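Local structure of fimbriae-associated protein FAP1 (Streptococcus parasanguinis, 2X12) at residues A[197-203]-A[327-331]; A[214-218]-A[298-304]; A[239-243]-A[254-259]; A[279-284]-A[342-346]. The protein belongs to the serine-rich fimbriae on the surface of an oral streptococcus and probably mediates bacterial adhesion and biofilm formation. All coordinates share one frame. Residue numbers count along the deposited sequence, not the author numbering.

Contact 1 (A[197-203]-A[327-331]); sequences YDPTTIL and GTAIG
Ala329 is the centre of this contact, a small knob set at a chain corner and packed against the loop 197-203. Its phi/psi of 42/47°, in the left-handed region, breaks the extended chain between strands 327-328 and 330-331 and turns CB toward the loop. Ala329 CB meets Pro199 CB at 3.7 Å, Ile202 CG2 at 4.0 Å and Leu203 CD1 at 4.3 Å. Residues 200-202 have helical phi/psi, and Leu203 N bonds to Pro199 O at 2.9 Å, which curls the loop so that these side chains converge. Tyr197 (chi1 -175°, t) reaches across although its CA lies 8.5 Å from Gly331 CA; Tyr197 OH donates to Ala329 O at 2.6 Å and also bonds to Thr294 OG1. Thr328 CG2 packs on Leu203 CD1 at 3.9 Å. About 240 Å² is buried. Tyr197 ends strand 190-197 of one antiparallel sheet, whereas Thr328 and Gly331 pair through their backbones with strand 287-295 of another, so the contact bridges the two larger sheets of the fold.

Contact 2 (A[214-218]-A[298-304]); sequences YTGIY and DPHFYED
The outer face of a sheet in a beta sandwich is covered here by the irregular segment 298-304, which runs along residues 214-218 of strand 212-220 with end-to-end directions 17° apart. No hydrogen bond crosses; the register is seen in CA pairs, Tyr214 CA 6.1 Å from Pro299 CA and Tyr218 CA 6.0 Å from Asp304 CA. At one end Pro299 CB sits over the Tyr214 ring, 3.6 Å from its centroid and 13° off the normal, a CH-pi contact. Between the tyrosines Gly216 leaves a gap. Phe301 (chi1 59°, p) fills it edge-on, CZ 3.9 Å from Gly216 CA; an ideal CB there would lie 2.7 Å from Phe301 CZ. Strand 212-220 lies between 254-263 and 287-295 in its sheet; Thr215 and Ile217 point away from the segment, and their side chains touch strand 268-276 of the opposing sheet. At the far end Tyr218 (chi1 164°, t) turns its edge to the face of Tyr302, T-shaped, centroids 5.4 Å apart and planes at 86°, while Asp304 CA makes a second CH-pi contact, 3.5 Å from the Tyr218 ring centroid. Tyr302 OH bonds to Gly253 O, and the Asp304 carboxylate to Ser306, Asn249, Ser251 and Asn324.

Contact 3 (A[239-243]-A[254-259]); sequences ATNPV and IEYVSK
Four backbone hydrogen bonds join strands 240-243 and 254-258. Val243 N to Glu255 O is 2.7 Å and Glu255 N to Val243 O is 2.9 Å; Val257 N to Asn241 O and Asn241 N to Val257 O are both 2.8 Å. A fifth, Lys259 N to Ala239 O at 3.3 Å, is weak. Asn241-Val257 and Val243-Glu255 are hydrogen-bonded antiparallel pairs, with CA-CA 5.3 and 5.1 Å; Thr240-Ser258 and Pro242-Tyr256 are non-hydrogen-bonded pairs, at 4.4 and 4.5 Å. Pro242, without an amide hydrogen, needs none here. This is the beta hairpin of strands 240-243 and 254-263, whose second strand also pairs with strand 212-220. The N-to-C directions are 147° apart, 33° short of exactly antiparallel, and the axes approach to 4.3 Å. On one face Val243 CG2 meets Val257 CG2 at 4.3 Å (both chi1 t); Glu255 shares this face, and its OE1 accepts from Glu303 N. On the other, Pro242 CB packs on Ile254 CG2 at 4.0 Å and Tyr256 CE1 at 4.4 Å. At the Ala239 end, the extended side chain of Lys259 lies with CE 3.5 Å from Asn241 OD1.

Contact 4 (A[279-284]-A[342-346]); sequences RANDLA and SIPSD
The 3-10 segment that starts at residue 280 presents a hollow and a small bump to the irregular C-terminal segment 342-346. Its first turns are closed by Asp282 N to Arg279 O at 3.0 Å and Leu283 N to Ala280 O at 2.9 Å, and Arg279 N donates to Asp282 OD2 at 2.9 Å. Ile343 (chi1 -74°, m; chi2 -174°, t) is the main projection. Ile343 CD1 enters the hollow against Ala284 N at 3.7 Å, Ala284 CB and Asn281 O at 3.9 Å each, and Leu283 CB at 4.3 Å, while Ile343 CG2 lies 3.9 Å from Ala280 O. The bump is Ala280 CB, which fits into the bend of the facing segment, 3.9 Å from Pro344 O and 3.4 Å from Asp346 CB. Pro344 CD also approaches Leu283 CD1 at 4.5 Å, and both residues lean on Phe151 of strand 148-152, an outermost strand of the five-stranded sheet. Asp346 (chi1 -164°, t) places OD1 3.1 Å from Ala280 N, a hydrogen bond with 167° at the hydrogen. With 322 Å² buried and no salt bridge across, the fit rests on apolar shape and on one bond directed to the backbone.

How the contacts relate
Contacts 1, 2 and 3 all reach the branched antiparallel sheet. Contacts 2 and 3 are closest, centres 7 Å apart, and share hydrogen bonds: Ile217 O with Tyr256 N at 2.9 Å between neighbouring strands, and Glu303 N with Glu255 OE1 at 2.6 Å, which ties the covering segment to the hairpin. Contacts 1 and 2, centres 12 Å apart, touch where Ile330 CD1 meets Glu303 CB and Tyr197 CD2 meets Thr215 CG2, both at 3.7 Å. Contacts 1 and 3 do not touch (centres 17 Å apart). Contact 4 is remote, its centre 31 to 33 Å from the others, and lies across the chain's centre from contacts 1 and 2.

Contact 1 (A[197-203]-A[327-331])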
loop_
_atom_site.group_PDB
_atom_site.type_symbol
_atom_site.label_atom_id
_atom_site.label_comp_id
_atom_site.label_asym_id
_atom_site.label_seq_id
_atom_site.Cartn_x
_atom_site.Cartn_y
_atom_site.Cartn_z
ATOM N N TYR A 197 6.297 -4.538 3.621
ATOM C CA TYR A 197 6.687 -4.724 2.229
ATOM C C TYR A 197 7.941 -5.591 2.125
ATOM O O TYR A 197 8.916 -5.352 2.816
ATOM C CB TYR A 197 6.961 -3.345 1.638
ATOM C CG TYR A 197 7.280 -3.243 0.151
ATOM C CD1 TYR A 197 6.623 -4.001 -0.802
ATOM C CD2 TYR A 197 8.183 -2.298 -0.300
ATOM C CE1 TYR A 197 6.879 -3.817 -2.167
ATOM C CE2 TYR A 197 8.452 -2.108 -1.664
ATOM C CZ TYR A 197 7.810 -2.870 -2.603
ATOM O OH TYR A 197 8.122 -2.700 -3.955
ATOM N N ASP A 198 7.898 -6.605 1.266
ATOM C CA ASP A 198 9.044 -7.491 1.014
ATOM C C ASP A 198 9.312 -7.727 -0.461
ATOM O O ASP A 198 8.885 -8.703 -1.031
ATOM C CB ASP A 198 8.811 -8.848 1.676
ATOM C CG ASP A 198 9.989 -9.773 1.510
ATOM O OD1 ASP A 198 11.130 -9.268 1.336
ATOM O OD2 ASP A 198 9.776 -11.002 1.541
ATOM N N PRO A 199 10.035 -6.838 -1.092
ATOM C CA PRO A 199 10.271 -7.001 -2.509
ATOM C C PRO A 199 11.394 -7.984 -2.794
ATOM O O PRO A 199 11.688 -8.303 -3.918
ATOM C CB PRO A 199 10.626 -5.586 -2.955
ATOM C CG PRO A 199 11.136 -4.943 -1.772
ATOM C CD PRO A 199 10.393 -5.503 -0.629
ATOM N N THR A 200 11.984 -8.459 -1.729
ATOM C CA THR A 200 13.088 -9.364 -1.740
ATOM C C THR A 200 12.923 -10.565 -2.613
ATOM O O THR A 200 13.915 -11.094 -3.094
ATOM C CB THR A 200 13.311 -9.772 -0.294
ATOM O OG1 THR A 200 14.143 -8.766 0.270
ATOM C CG2 THR A 200 13.891 -11.214 -0.086
ATOM N N THR A 201 11.696 -11.026 -2.833
ATOM C CA THR A 201 11.553 -12.233 -3.671
ATOM C C THR A 201 11.391 -11.868 -5.151
ATOM O O THR A 201 11.992 -12.481 -6.024
ATOM C CB THR A 201 10.428 -13.161 -3.191
ATOM O OG1 THR A 201 10.549 -13.300 -1.781
ATOM C CG2 THR A 201 10.535 -14.587 -3.842
ATOM N N ILE A 202 10.614 -10.842 -5.433
ATOM C CA ILE A 202 10.546 -10.342 -6.781
ATOM C C ILE A 202 11.935 -9.937 -7.263
ATOM O O ILE A 202 12.307 -10.288 -8.368
ATOM C CB ILE A 202 9.616 -9.133 -6.861
ATOM C CG1 ILE A 202 8.173 -9.547 -6.560
ATOM C CG2 ILE A 202 9.707 -8.485 -8.212
ATOM C CD1 ILE A 202 7.809 -9.399 -5.109
ATOM N N LEU A 203 12.676 -9.191 -6.441
ATOM C CA LEU A 203 13.987 -8.618 -6.803
ATOM C C LEU A 203 15.135 -9.465 -6.250
ATOM O O LEU A 203 16.049 -8.984 -5.613
ATOM C CB LEU A 203 14.079 -7.162 -6.339
ATOM C CG LEU A 203 12.970 -6.216 -6.908
ATOM C CD1 LEU A 203 13.008 -4.735 -6.314
ATOM C CD2 LEU A 203 12.975 -6.235 -8.455
ATOM N N GLY A 327 8.806 2.079 -11.554
ATOM C CA GLY A 327 8.474 1.361 -10.349
ATOM C C GLY A 327 8.468 -0.123 -10.617
ATOM O O GLY A 327 8.278 -0.571 -11.766
ATOM N N THR A 328 8.719 -0.888 -9.567
ATOM C CA THR A 328 8.740 -2.329 -9.687
ATOM C C THR A 328 8.359 -2.922 -8.331
ATOM O O THR A 328 8.196 -2.198 -7.357
ATOM C CB THR A 328 10.123 -2.837 -10.207
ATOM O OG1 THR A 328 10.035 -4.174 -10.727
ATOM C CG2 THR A 328 11.128 -2.788 -9.101
ATOM N N ALA A 329 8.214 -4.247 -8.301
ATOM C CA ALA A 329 7.693 -4.980 -7.139
ATOM C C ALA A 329 6.507 -4.266 -6.510
ATOM O O ALA A 329 6.462 -4.104 -5.322
ATOM C CB ALA A 329 8.748 -5.186 -6.127
ATOM N N ILE A 330 5.555 -3.824 -7.318
ATOM C CA ILE A 330 4.391 -3.153 -6.763
ATOM C C ILE A 330 3.332 -4.108 -6.257
ATOM O O ILE A 330 3.018 -5.115 -6.883
ATOM C CB ILE A 330 3.728 -2.303 -7.794
ATOM C CG1 ILE A 330 4.700 -1.214 -8.246
ATOM C CG2 ILE A 330 2.506 -1.721 -7.220
ATOM C CD1 ILE A 330 4.258 -0.431 -9.471
ATOM N N GLY A 331 2.747 -3.809 -5.116
ATOM C CA GLY A 331 1.625 -4.613 -4.629
ATOM C C GLY A 331 0.935 -3.832 -3.554
ATOM O O GLY A 331 1.436 -2.786 -3.122
#

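Contact 2 (A[214-218]-A[298-304])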
loop_
_atom_site.group_PDB
_atom_site.type_symbol
_atom_site.label_atom_id
_atom_site.label_comp_id
_atom_site.label_asym_id
_atom_site.label_seq_id
_atom_site.Cartn_x
_atom_site.Cartn_y
_atom_site.Cartn_z
ATOM N N TYR A 214 15.070 3.106 -3.711
ATOM C CA TYR A 214 14.082 3.889 -3.023
ATOM C C TYR A 214 12.809 3.078 -2.825
ATOM O O TYR A 214 12.407 2.325 -3.716
ATOM C CB TYR A 214 13.721 5.107 -3.834
ATOM C CG TYR A 214 14.685 6.225 -3.707
ATOM C CD1 TYR A 214 15.608 6.443 -4.678
ATOM C CD2 TYR A 214 14.665 7.080 -2.632
ATOM C CE1 TYR A 214 16.520 7.479 -4.596
ATOM C CE2 TYR A 214 15.580 8.142 -2.532
ATOM C CZ TYR A 214 16.508 8.321 -3.547
ATOM O OH TYR A 214 17.461 9.287 -3.590
ATOM N N THR A 215 12.135 3.272 -1.702
ATOM C CA THR A 215 10.845 2.649 -1.513
ATOM C C THR A 215 9.768 3.717 -1.451
ATOM O O THR A 215 10.038 4.862 -1.066
ATOM C CB THR A 215 10.902 1.790 -0.269
ATOM O OG1 THR A 215 11.951 0.796 -0.464
ATOM C CG2 THR A 215 9.554 1.153 0.021
ATOM N N GLY A 216 8.561 3.377 -1.867
ATOM C CA GLY A 216 7.499 4.340 -1.831
ATOM C C GLY A 216 6.179 3.680 -1.551
ATOM O O GLY A 216 6.022 2.485 -1.851
ATOM N N ILE A 217 5.221 4.465 -1.025
ATOM C CA ILE A 217 3.866 3.992 -0.734
ATOM C C ILE A 217 2.917 4.971 -1.350
ATOM O O ILE A 217 2.998 6.147 -1.090
ATOM C CB ILE A 217 3.665 3.929 0.764
ATOM C CG1 ILE A 217 2.317 3.307 1.136
ATOM C CG2 ILE A 217 3.837 5.293 1.359
ATOM C CD1 ILE A 217 2.156 1.890 0.667
ATOM N N TYR A 218 2.067 4.506 -2.240
ATOM C CA TYR A 218 1.049 5.382 -2.811
ATOM C C TYR A 218 -0.157 5.161 -1.946
ATOM O O TYR A 218 -0.503 4.027 -1.696
ATOM C CB TYR A 218 0.722 4.964 -4.219
ATOM C CG TYR A 218 -0.558 5.542 -4.754
ATOM C CD1 TYR A 218 -0.594 6.745 -5.421
ATOM C CD2 TYR A 218 -1.743 4.868 -4.621
ATOM C CE1 TYR A 218 -1.801 7.263 -5.937
ATOM C CE2 TYR A 218 -2.921 5.364 -5.124
ATOM C CZ TYR A 218 -2.959 6.559 -5.774
ATOM O OH TYR A 218 -4.186 7.007 -6.244
ATOM N N ASP A 298 15.684 6.035 -9.215
ATOM C CA ASP A 298 15.020 7.323 -9.317
ATOM C C ASP A 298 14.010 7.512 -8.192
ATOM O O ASP A 298 13.117 6.681 -8.020
ATOM C CB ASP A 298 14.279 7.374 -10.668
ATOM C CG ASP A 298 13.822 8.806 -11.071
ATOM O OD1 ASP A 298 13.872 9.759 -10.251
ATOM O OD2 ASP A 298 13.415 8.987 -12.241
ATOM N N PRO A 299 14.099 8.629 -7.453
ATOM C CA PRO A 299 13.151 8.941 -6.348
ATOM C C PRO A 299 11.856 9.634 -6.748
ATOM O O PRO A 299 11.041 9.953 -5.862
ATOM C CB PRO A 299 13.947 9.910 -5.491
ATOM C CG PRO A 299 14.786 10.640 -6.462
ATOM C CD PRO A 299 15.169 9.638 -7.530
ATOM N N HIS A 300 11.673 9.891 -8.040
ATOM C CA HIS A 300 10.508 10.590 -8.504
ATOM C C HIS A 300 9.604 9.639 -9.248
ATOM O O HIS A 300 9.730 9.438 -10.448
ATOM C CB HIS A 300 10.910 11.727 -9.405
ATOM C CG HIS A 300 9.809 12.703 -9.660
ATOM N ND1 HIS A 300 9.296 13.529 -8.678
ATOM C CD2 HIS A 300 9.126 12.989 -10.796
ATOM C CE1 HIS A 300 8.356 14.294 -9.211
ATOM N NE2 HIS A 300 8.223 13.978 -10.486
ATOM N N PHE A 301 8.658 9.061 -8.530
ATOM C CA PHE A 301 7.747 8.129 -9.170
ATOM C C PHE A 301 6.344 8.151 -8.599
ATOM O O PHE A 301 6.170 8.512 -7.456
ATOM C CB PHE A 301 8.321 6.724 -9.104
ATOM C CG PHE A 301 8.575 6.232 -7.728
ATOM C CD1 PHE A 301 9.757 6.528 -7.092
ATOM C CD2 PHE A 301 7.666 5.458 -7.100
ATOM C CE1 PHE A 301 10.016 6.070 -5.832
ATOM C CE2 PHE A 301 7.915 4.988 -5.841
ATOM C CZ PHE A 301 9.104 5.282 -5.207
ATOM N N TYR A 302 5.365 7.762 -9.414
ATOM C CA TYR A 302 3.978 7.771 -8.974
ATOM C C TYR A 302 3.381 6.505 -9.499
ATOM O O TYR A 302 3.090 6.416 -10.670
ATOM C CB TYR A 302 3.268 8.998 -9.517
ATOM C CG TYR A 302 1.885 9.311 -8.979
ATOM C CD1 TYR A 302 1.705 10.065 -7.851
ATOM C CD2 TYR A 302 0.763 8.938 -9.656
ATOM C CE1 TYR A 302 0.452 10.365 -7.382
ATOM C CE2 TYR A 302 -0.508 9.264 -9.194
ATOM C CZ TYR A 302 -0.649 9.969 -8.065
ATOM O OH TYR A 302 -1.919 10.304 -7.655
ATOM N N GLU A 303 3.291 5.500 -8.642
ATOM C CA GLU A 303 2.730 4.206 -8.989
ATOM C C GLU A 303 1.478 4.072 -8.160
ATOM O O GLU A 303 1.495 3.581 -7.023
ATOM C CB GLU A 303 3.743 3.118 -8.685
ATOM C CG GLU A 303 5.052 3.293 -9.454
ATOM C CD GLU A 303 4.881 3.221 -10.994
ATOM O OE1 GLU A 303 3.799 2.716 -11.440
ATOM O OE2 GLU A 303 5.816 3.693 -11.727
ATOM N N ASP A 304 0.427 4.679 -8.719
ATOM C CA ASP A 304 -0.968 4.443 -8.338
ATOM C C ASP A 304 -1.195 3.135 -8.997
ATOM O O ASP A 304 -0.248 2.616 -9.629
ATOM C CB ASP A 304 -1.886 5.506 -8.929
ATOM C CG ASP A 304 -1.805 5.604 -10.459
ATOM O OD1 ASP A 304 -1.222 4.706 -11.091
ATOM O OD2 ASP A 304 -2.358 6.589 -11.049
#

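Contact 3 (A[239-243]-A[254-259])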
loop_
_atom_site.group_PDB
_atom_site.type_symbol
_atom_site.label_atom_id
_atom_site.label_comp_id
_atom_site.label_asym_id
_atom_site.label_seq_id
_atom_site.Cartn_x
_atom_site.Cartn_y
_atom_site.Cartn_z
ATOM N N ALA A 239 11.710 9.694 7.471
ATOM C CA ALA A 239 10.724 10.527 6.749
ATOM C C ALA A 239 10.651 10.226 5.219
ATOM O O ALA A 239 11.416 9.391 4.702
ATOM C CB ALA A 239 10.955 12.037 7.040
ATOM N N THR A 240 9.703 10.908 4.562
ATOM C CA THR A 240 9.380 10.762 3.161
ATOM C C THR A 240 9.113 12.105 2.410
ATOM O O THR A 240 8.627 13.062 2.988
ATOM C CB THR A 240 8.094 9.939 3.038
ATOM O OG1 THR A 240 7.031 10.580 3.767
ATOM C CG2 THR A 240 8.315 8.552 3.604
ATOM N N ASN A 241 9.408 12.161 1.108
ATOM C CA ASN A 241 8.949 13.271 0.255
ATOM C C ASN A 241 7.714 12.846 -0.490
ATOM O O ASN A 241 7.618 11.693 -0.932
ATOM C CB ASN A 241 9.997 13.666 -0.777
ATOM C CG ASN A 241 11.260 14.192 -0.134
ATOM O OD1 ASN A 241 11.224 15.139 0.692
ATOM N ND2 ASN A 241 12.381 13.577 -0.469
ATOM N N PRO A 242 6.742 13.751 -0.615
ATOM C CA PRO A 242 5.559 13.438 -1.371
ATOM C C PRO A 242 5.800 13.682 -2.867
ATOM O O PRO A 242 6.441 14.655 -3.244
ATOM C CB PRO A 242 4.529 14.406 -0.797
ATOM C CG PRO A 242 5.285 15.528 -0.415
ATOM C CD PRO A 242 6.610 15.043 0.051
ATOM N N VAL A 243 5.318 12.779 -3.708
ATOM C CA VAL A 243 5.266 13.023 -5.125
ATOM C C VAL A 243 3.825 13.004 -5.489
ATOM O O VAL A 243 3.158 12.074 -5.130
ATOM C CB VAL A 243 5.951 11.935 -5.907
ATOM C CG1 VAL A 243 5.700 12.127 -7.352
ATOM C CG2 VAL A 243 7.454 11.946 -5.637
ATOM N N ILE A 254 -1.420 10.165 -3.393
ATOM C CA ILE A 254 -0.007 10.639 -3.387
ATOM C C ILE A 254 1.045 9.568 -3.081
ATOM O O ILE A 254 0.841 8.664 -2.257
ATOM C CB ILE A 254 0.178 11.712 -2.303
ATOM C CG1 ILE A 254 -0.939 12.765 -2.396
ATOM C CG2 ILE A 254 1.538 12.340 -2.396
ATOM C CD1 ILE A 254 -0.647 14.097 -1.676
ATOM N N GLU A 255 2.186 9.654 -3.755
ATOM C CA GLU A 255 3.255 8.686 -3.471
ATOM C C GLU A 255 4.120 9.364 -2.413
ATOM O O GLU A 255 4.574 10.475 -2.595
ATOM C CB GLU A 255 4.076 8.235 -4.721
ATOM C CG GLU A 255 4.873 6.868 -4.510
ATOM C CD GLU A 255 4.124 5.638 -5.037
ATOM O OE1 GLU A 255 3.448 5.887 -6.076
ATOM O OE2 GLU A 255 4.179 4.460 -4.475
ATOM N N TYR A 256 4.294 8.689 -1.291
ATOM C CA TYR A 256 5.226 9.115 -0.281
ATOM C C TYR A 256 6.481 8.282 -0.491
ATOM O O TYR A 256 6.434 7.052 -0.445
ATOM C CB TYR A 256 4.591 8.879 1.071
ATOM C CG TYR A 256 3.305 9.638 1.194
ATOM C CD1 TYR A 256 3.286 10.930 1.692
ATOM C CD2 TYR A 256 2.134 9.121 0.725
ATOM C CE1 TYR A 256 2.149 11.663 1.756
ATOM C CE2 TYR A 256 0.956 9.866 0.788
ATOM C CZ TYR A 256 0.998 11.147 1.319
ATOM O OH TYR A 256 -0.114 11.927 1.439
ATOM N N VAL A 257 7.580 8.938 -0.824
ATOM C CA VAL A 257 8.783 8.213 -1.210
ATOM C C VAL A 257 9.840 8.426 -0.153
ATOM O O VAL A 257 9.860 9.468 0.484
ATOM C CB VAL A 257 9.311 8.693 -2.530
ATOM C CG1 VAL A 257 10.645 8.084 -2.781
ATOM C CG2 VAL A 257 8.358 8.313 -3.603
ATOM N N SER A 258 10.709 7.448 0.058
ATOM C CA SER A 258 11.697 7.598 1.118
ATOM C C SER A 258 12.711 8.704 0.794
ATOM O O SER A 258 13.052 8.967 -0.391
ATOM C CB SER A 258 12.443 6.300 1.360
ATOM O OG SER A 258 12.985 5.824 0.172
ATOM N N LYS A 259 13.167 9.365 1.851
ATOM C CA LYS A 259 14.149 10.407 1.706
ATOM C C LYS A 259 15.497 9.774 1.473
ATOM O O LYS A 259 16.320 10.301 0.710
ATOM C CB LYS A 259 14.194 11.302 2.946
ATOM C CG LYS A 259 13.132 12.411 2.914
ATOM C CD LYS A 259 13.447 13.706 3.741
ATOM C CE LYS A 259 12.093 14.468 4.056
ATOM N NZ LYS A 259 12.247 15.772 4.781
#

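Contact 4 (A[279-284]-A[342-346])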
loop_
_atom_site.group_PDB
_atom_site.type_symbol
_atom_site.label_atom_id
_atom_site.label_comp_id
_atom_site.label_asym_id
_atom_site.label_seq_id
_atom_site.Cartn_x
_atom_site.Cartn_y
_atom_site.Cartn_z
ATOM N N ARG A 279 -17.990 7.014 13.458
ATOM C CA ARG A 279 -18.042 6.094 14.580
ATOM C C ARG A 279 -17.654 4.700 14.104
ATOM O O ARG A 279 -17.530 4.461 12.917
ATOM C CB ARG A 279 -19.427 6.056 15.162
ATOM C CG ARG A 279 -19.851 7.322 15.911
ATOM C CD ARG A 279 -21.303 7.101 16.422
ATOM N NE ARG A 279 -21.752 7.973 17.515
ATOM C CZ ARG A 279 -22.948 7.860 18.109
ATOM N NH1 ARG A 279 -23.799 6.912 17.714
ATOM N NH2 ARG A 279 -23.318 8.689 19.098
ATOM N N ALA A 280 -17.470 3.765 15.020
ATOM C CA ALA A 280 -17.058 2.435 14.634
ATOM C C ALA A 280 -17.901 1.851 13.491
ATOM O O ALA A 280 -17.360 1.257 12.571
ATOM C CB ALA A 280 -17.132 1.539 15.823
ATOM N N ASN A 281 -19.212 2.018 13.554
ATOM C CA ASN A 281 -20.119 1.431 12.580
ATOM C C ASN A 281 -19.832 1.832 11.170
ATOM O O ASN A 281 -20.068 1.076 10.257
ATOM C CB ASN A 281 -21.528 1.859 12.897
ATOM C CG ASN A 281 -21.912 1.522 14.330
ATOM O OD1 ASN A 281 -21.797 0.366 14.739
ATOM N ND2 ASN A 281 -22.318 2.537 15.114
ATOM N N ASP A 282 -19.312 3.036 10.994
ATOM C CA ASP A 282 -19.007 3.565 9.666
ATOM C C ASP A 282 -17.757 2.974 9.101
ATOM O O ASP A 282 -17.372 3.312 8.007
ATOM C CB ASP A 282 -18.803 5.074 9.712
ATOM C CG ASP A 282 -19.999 5.796 10.257
ATOM O OD1 ASP A 282 -21.125 5.506 9.786
ATOM O OD2 ASP A 282 -19.809 6.638 11.170
ATOM N N LEU A 283 -17.081 2.117 9.838
ATOM C CA LEU A 283 -15.950 1.448 9.279
ATOM C C LEU A 283 -16.404 0.490 8.202
ATOM O O LEU A 283 -15.572 -0.039 7.525
ATOM C CB LEU A 283 -15.160 0.701 10.352
ATOM C CG LEU A 283 -14.396 1.560 11.355
ATOM C CD1 LEU A 283 -13.732 0.741 12.419
ATOM C CD2 LEU A 283 -13.373 2.310 10.652
ATOM N N ALA A 284 -17.706 0.239 8.052
ATOM C CA ALA A 284 -18.200 -0.636 6.971
ATOM C C ALA A 284 -18.042 0.005 5.599
ATOM O O ALA A 284 -18.264 -0.659 4.563
ATOM C CB ALA A 284 -19.644 -1.068 7.208
ATOM N N SER A 342 -15.933 -7.965 12.034
ATOM C CA SER A 342 -14.726 -7.580 12.716
ATOM C C SER A 342 -14.881 -6.170 13.272
ATOM O O SER A 342 -14.002 -5.697 13.976
ATOM C CB SER A 342 -13.528 -7.605 11.776
ATOM O OG SER A 342 -13.458 -8.770 10.968
ATOM N N ILE A 343 -15.973 -5.486 12.946
ATOM C CA ILE A 343 -16.266 -4.172 13.516
ATOM C C ILE A 343 -16.512 -4.295 15.012
ATOM O O ILE A 343 -17.232 -5.188 15.445
ATOM C CB ILE A 343 -17.499 -3.553 12.859
ATOM C CG1 ILE A 343 -17.122 -3.085 11.450
ATOM C CG2 ILE A 343 -18.078 -2.426 13.711
ATOM C CD1 ILE A 343 -18.213 -2.307 10.672
ATOM N N PRO A 344 -15.917 -3.391 15.802
ATOM C CA PRO A 344 -15.999 -3.453 17.246
ATOM C C PRO A 344 -17.158 -2.744 17.923
ATOM O O PRO A 344 -17.865 -1.927 17.342
ATOM C CB PRO A 344 -14.682 -2.821 17.691
ATOM C CG PRO A 344 -14.361 -1.870 16.652
ATOM C CD PRO A 344 -14.882 -2.441 15.364
ATOM N N SER A 345 -17.233 -3.040 19.213
ATOM C CA SER A 345 -18.362 -2.794 20.075
ATOM C C SER A 345 -18.997 -1.366 20.091
ATOM O O SER A 345 -20.222 -1.271 20.221
ATOM C CB SER A 345 -17.955 -3.244 21.494
ATOM O OG SER A 345 -19.084 -3.463 22.343
ATOM N N ASP A 346 -18.217 -0.277 19.968
ATOM C CA ASP A 346 -18.749 1.148 20.114
ATOM C C ASP A 346 -20.123 1.271 20.842
ATOM O O ASP A 346 -20.242 1.866 21.920
ATOM C CB ASP A 346 -18.807 1.846 18.722
ATOM C CG ASP A 346 -18.944 3.398 18.793
ATOM O OD1 ASP A 346 -18.225 4.083 17.984
ATOM O OD2 ASP A 346 -19.762 3.911 19.623
#